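Local coordinates for protein pectate lyase (Cellvibrio cellulosa, PDB 1GXM) that cleaves polygalacturonate (pectate) by anti-beta-elimination, as the catalytic module of a larger family 10 polysaccharide lyase, at residues A[291-296]-A[306-311]. Residues are numbered along the deposited sequence; the frame is centred on the assembly and turned at random.
Sequences SDRDGS and LERRTG
Arg293 and Arg308 clasp the carboxylate of Glu307 between them, one from each face of its plane. Arg293, its chain extended from CG to NE, reaches out from the loop and binds side-on: its NE lies 3.0 Å from Glu307 OE1, and its NH2 makes a straighter bond, 164° at the hydrogen, to Glu307 OE2. Arg308 repeats the grip from within the helix, its NE 2.9 Å from Glu307 OE1. Its chain bends twice, at chi2 (-68°) and chi3 (79°), which brings the guanidinium edge round to the carboxylate of the preceding residue. Each carboxylate oxygen thus takes two N-H groups. The shared anion probably offsets the closeness of the cations, whose NH2 atoms, Arg293 to Arg308, are 3.2 Å apart.

The more buried part is where Arg308 lies, its CG 3.3 Å from Asp292 OD1 and its guanidinium in a cation-pi contact with Tyr209. That Asp292 oxygen also accepts from Arg293 N and from Ser305 OG. Outward, Arg293 and Glu307 are exposed, and Asp294 and Gly295 make no contact with 306-311. The arrangement is a partly buried salt-bridge network, two arginines sharing one glutamate, that joins the type I beta turn 292-295 to helix 306-311 in the catalytic module.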
ATOM      1  N   SER A 291     -14.635   2.938  15.045  1.00  7.83           N
ATOM      2  CA  SER A 291     -14.020   2.420  16.252  1.00  7.86           C
ATOM      3  C   SER A 291     -13.497   3.586  17.083  1.00  8.55           C
ATOM      4  O   SER A 291     -13.799   4.751  16.814  1.00  8.92           O
ATOM      5  CB  SER A 291     -12.969   1.371  15.899  1.00  8.22           C
ATOM      6  OG  SER A 291     -12.445   0.775  17.064  1.00  8.09           O
ATOM      7  N   ASP A 292     -12.732   3.279  18.110  1.00  9.18           N
ATOM      8  CA  ASP A 292     -12.267   4.304  19.008  1.00  9.81           C
ATOM      9  C   ASP A 292     -11.111   3.725  19.785  1.00  9.82           C
ATOM     10  O   ASP A 292     -10.735   2.587  19.569  1.00 10.01           O
ATOM     11  CB  ASP A 292     -13.416   4.706  19.928  1.00 10.16           C
ATOM     12  CG  ASP A 292     -13.366   6.150  20.369  1.00 11.35           C
ATOM     13  OD1 ASP A 292     -12.268   6.747  20.419  1.00 12.93           O
ATOM     14  OD2 ASP A 292     -14.426   6.715  20.715  1.00 13.95           O
ATOM     15  N   ARG A 293     -10.561   4.506  20.706  1.00 10.88           N
ATOM     16  CA  ARG A 293      -9.371   4.065  21.418  1.00 12.27           C
ATOM     17  C   ARG A 293      -9.620   2.884  22.318  1.00 11.40           C
ATOM     18  O   ARG A 293      -8.669   2.180  22.643  1.00 11.75           O
ATOM     19  CB  ARG A 293      -8.750   5.228  22.173  1.00 14.05           C
ATOM     20  CG  ARG A 293      -8.148   6.226  21.199  1.00 16.64           C
ATOM     21  CD  ARG A 293      -7.056   7.038  21.772  1.00 18.34           C
ATOM     22  NE  ARG A 293      -6.490   8.032  20.869  1.00 19.59           N
ATOM     23  CZ  ARG A 293      -5.390   7.875  20.145  1.00 20.56           C
ATOM     24  NH1 ARG A 293      -4.703   6.733  20.147  1.00 22.56           N
ATOM     25  NH2 ARG A 293      -4.963   8.878  19.396  1.00 20.63           N
ATOM     26  N   ASP A 294     -10.883   2.630  22.669  1.00 10.56           N
ATOM     27  CA  ASP A 294     -11.233   1.447  23.454  1.00 11.43           C
ATOM     28  C   ASP A 294     -11.384   0.187  22.612  1.00 10.59           C
ATOM     29  O   ASP A 294     -11.670  -0.863  23.141  1.00 12.03           O
ATOM     30  CB  ASP A 294     -12.486   1.673  24.279  1.00 12.29           C
ATOM     31  CG  ASP A 294     -13.718   1.927  23.450  1.00 14.37           C
ATOM     32  OD1 ASP A 294     -13.647   2.111  22.207  1.00 11.62           O
ATOM     33  OD2 ASP A 294     -14.835   1.946  23.991  1.00 20.76           O
ATOM     34  N   GLY A 295     -11.207   0.287  21.306  1.00 10.36           N
ATOM     35  CA  GLY A 295     -11.347  -0.838  20.424  1.00 10.42           C
ATOM     36  C   GLY A 295     -12.775  -1.262  20.172  1.00 10.01           C
ATOM     37  O   GLY A 295     -12.986  -2.323  19.633  1.00 10.35           O
ATOM     38  N   SER A 296     -13.749  -0.438  20.548  1.00  9.10           N
ATOM     39  CA  SER A 296     -15.155  -0.738  20.317  1.00  9.42           C
ATOM     40  C   SER A 296     -15.503  -0.588  18.846  1.00  8.86           C
ATOM     41  O   SER A 296     -14.737  -0.042  18.063  1.00 10.16           O
ATOM     42  CB  SER A 296     -16.022   0.178  21.158  1.00 10.32           C
ATOM     43  OG  SER A 296     -15.827   1.532  20.799  1.00 12.41           O
ATOM     44  N   LEU A 306     -14.234  12.691  20.520  1.00 11.97           N
ATOM     45  CA  LEU A 306     -13.912  13.837  19.702  1.00 11.39           C
ATOM     46  C   LEU A 306     -12.529  13.687  19.087  1.00 11.17           C
ATOM     47  O   LEU A 306     -12.304  13.959  17.910  1.00 11.20           O
ATOM     48  CB  LEU A 306     -13.959  15.075  20.583  1.00 12.29           C
ATOM     49  CG  LEU A 306     -13.691  16.365  19.863  1.00 12.50           C
ATOM     50  CD1 LEU A 306     -14.778  16.666  18.835  1.00 13.12           C
ATOM     51  CD2 LEU A 306     -13.651  17.470  20.886  1.00 13.36           C
ATOM     52  N   GLU A 307     -11.575  13.236  19.887  1.00 11.58           N
ATOM     53  CA  GLU A 307     -10.210  13.143  19.424  1.00 12.10           C
ATOM     54  C   GLU A 307     -10.057  12.154  18.253  1.00 11.24           C
ATOM     55  O   GLU A 307      -9.293  12.401  17.338  1.00 11.87           O
ATOM     56  CB  GLU A 307      -9.254  12.777  20.564  1.00 13.42           C
ATOM     57  CG  GLU A 307      -7.788  12.815  20.155  1.00 16.18           C
ATOM     58  CD  GLU A 307      -7.280  11.516  19.533  1.00 16.80           C
ATOM     59  OE1 GLU A 307      -7.899  10.459  19.753  1.00 17.00           O
ATOM     60  OE2 GLU A 307      -6.226  11.570  18.861  1.00 19.34           O
ATOM     61  N   ARG A 308     -10.739  11.021  18.322  1.00 10.77           N
ATOM     62  CA  ARG A 308     -10.624  10.054  17.229  1.00 10.37           C
ATOM     63  C   ARG A 308     -11.426  10.489  16.008  1.00 10.33           C
ATOM     64  O   ARG A 308     -11.058  10.164  14.903  1.00  9.95           O
ATOM     65  CB  ARG A 308     -11.023   8.641  17.651  1.00 11.00           C
ATOM     66  CG  ARG A 308      -9.943   7.897  18.441  1.00 12.68           C
ATOM     67  CD  ARG A 308      -8.723   7.547  17.640  1.00 14.12           C
ATOM     68  NE  ARG A 308      -7.829   8.686  17.479  1.00 13.61           N
ATOM     69  CZ  ARG A 308      -6.846   8.766  16.613  1.00 14.48           C
ATOM     70  NH1 ARG A 308      -6.616   7.781  15.766  1.00 15.33           N
ATOM     71  NH2 ARG A 308      -6.108   9.848  16.548  1.00 15.67           N
ATOM     72  N   ARG A 309     -12.528  11.199  16.197  1.00 10.56           N
ATOM     73  CA  ARG A 309     -13.320  11.620  15.049  1.00 10.79           C
ATOM     74  C   ARG A 309     -12.587  12.694  14.269  1.00 10.58           C
ATOM     75  O   ARG A 309     -12.651  12.732  13.048  1.00 11.79           O
ATOM     76  CB  ARG A 309     -14.689  12.107  15.490  1.00 10.90           C
ATOM     77  CG  ARG A 309     -15.614  12.416  14.307  1.00 12.30           C
ATOM     78  CD  ARG A 309     -17.063  12.674  14.666  1.00 12.44           C
ATOM     79  NE  ARG A 309     -17.129  13.674  15.722  1.00 13.90           N
ATOM     80  CZ  ARG A 309     -17.401  13.436  16.996  1.00 15.34           C
ATOM     81  NH1 ARG A 309     -17.742  12.235  17.419  1.00 15.71           N
ATOM     82  NH2 ARG A 309     -17.343  14.425  17.854  1.00 16.18           N
ATOM     83  N   THR A 310     -11.864  13.554  14.978  1.00 11.01           N
ATOM     84  CA  THR A 310     -11.136  14.640  14.320  1.00 12.63           C
ATOM     85  C   THR A 310      -9.714  14.217  13.919  1.00 13.18           C
ATOM     86  O   THR A 310      -9.143  14.766  12.984  1.00 15.28           O
ATOM     87  CB  THR A 310     -11.043  15.886  15.217  1.00 13.00           C
ATOM     88  OG1 THR A 310     -10.413  15.532  16.457  1.00 15.06           O
ATOM     89  CG2 THR A 310     -12.406  16.403  15.572  1.00 12.97           C
ATOM     90  N   GLY A 311      -9.147  13.228  14.608  1.00 13.75           N
ATOM     91  CA  GLY A 311      -7.746  12.883  14.446  1.00 13.91           C
ATOM     92  C   GLY A 311      -7.448  11.778  13.461  1.00 13.84           C
ATOM     93  O   GLY A 311      -6.315  11.491  13.178  1.00 15.27           O
TER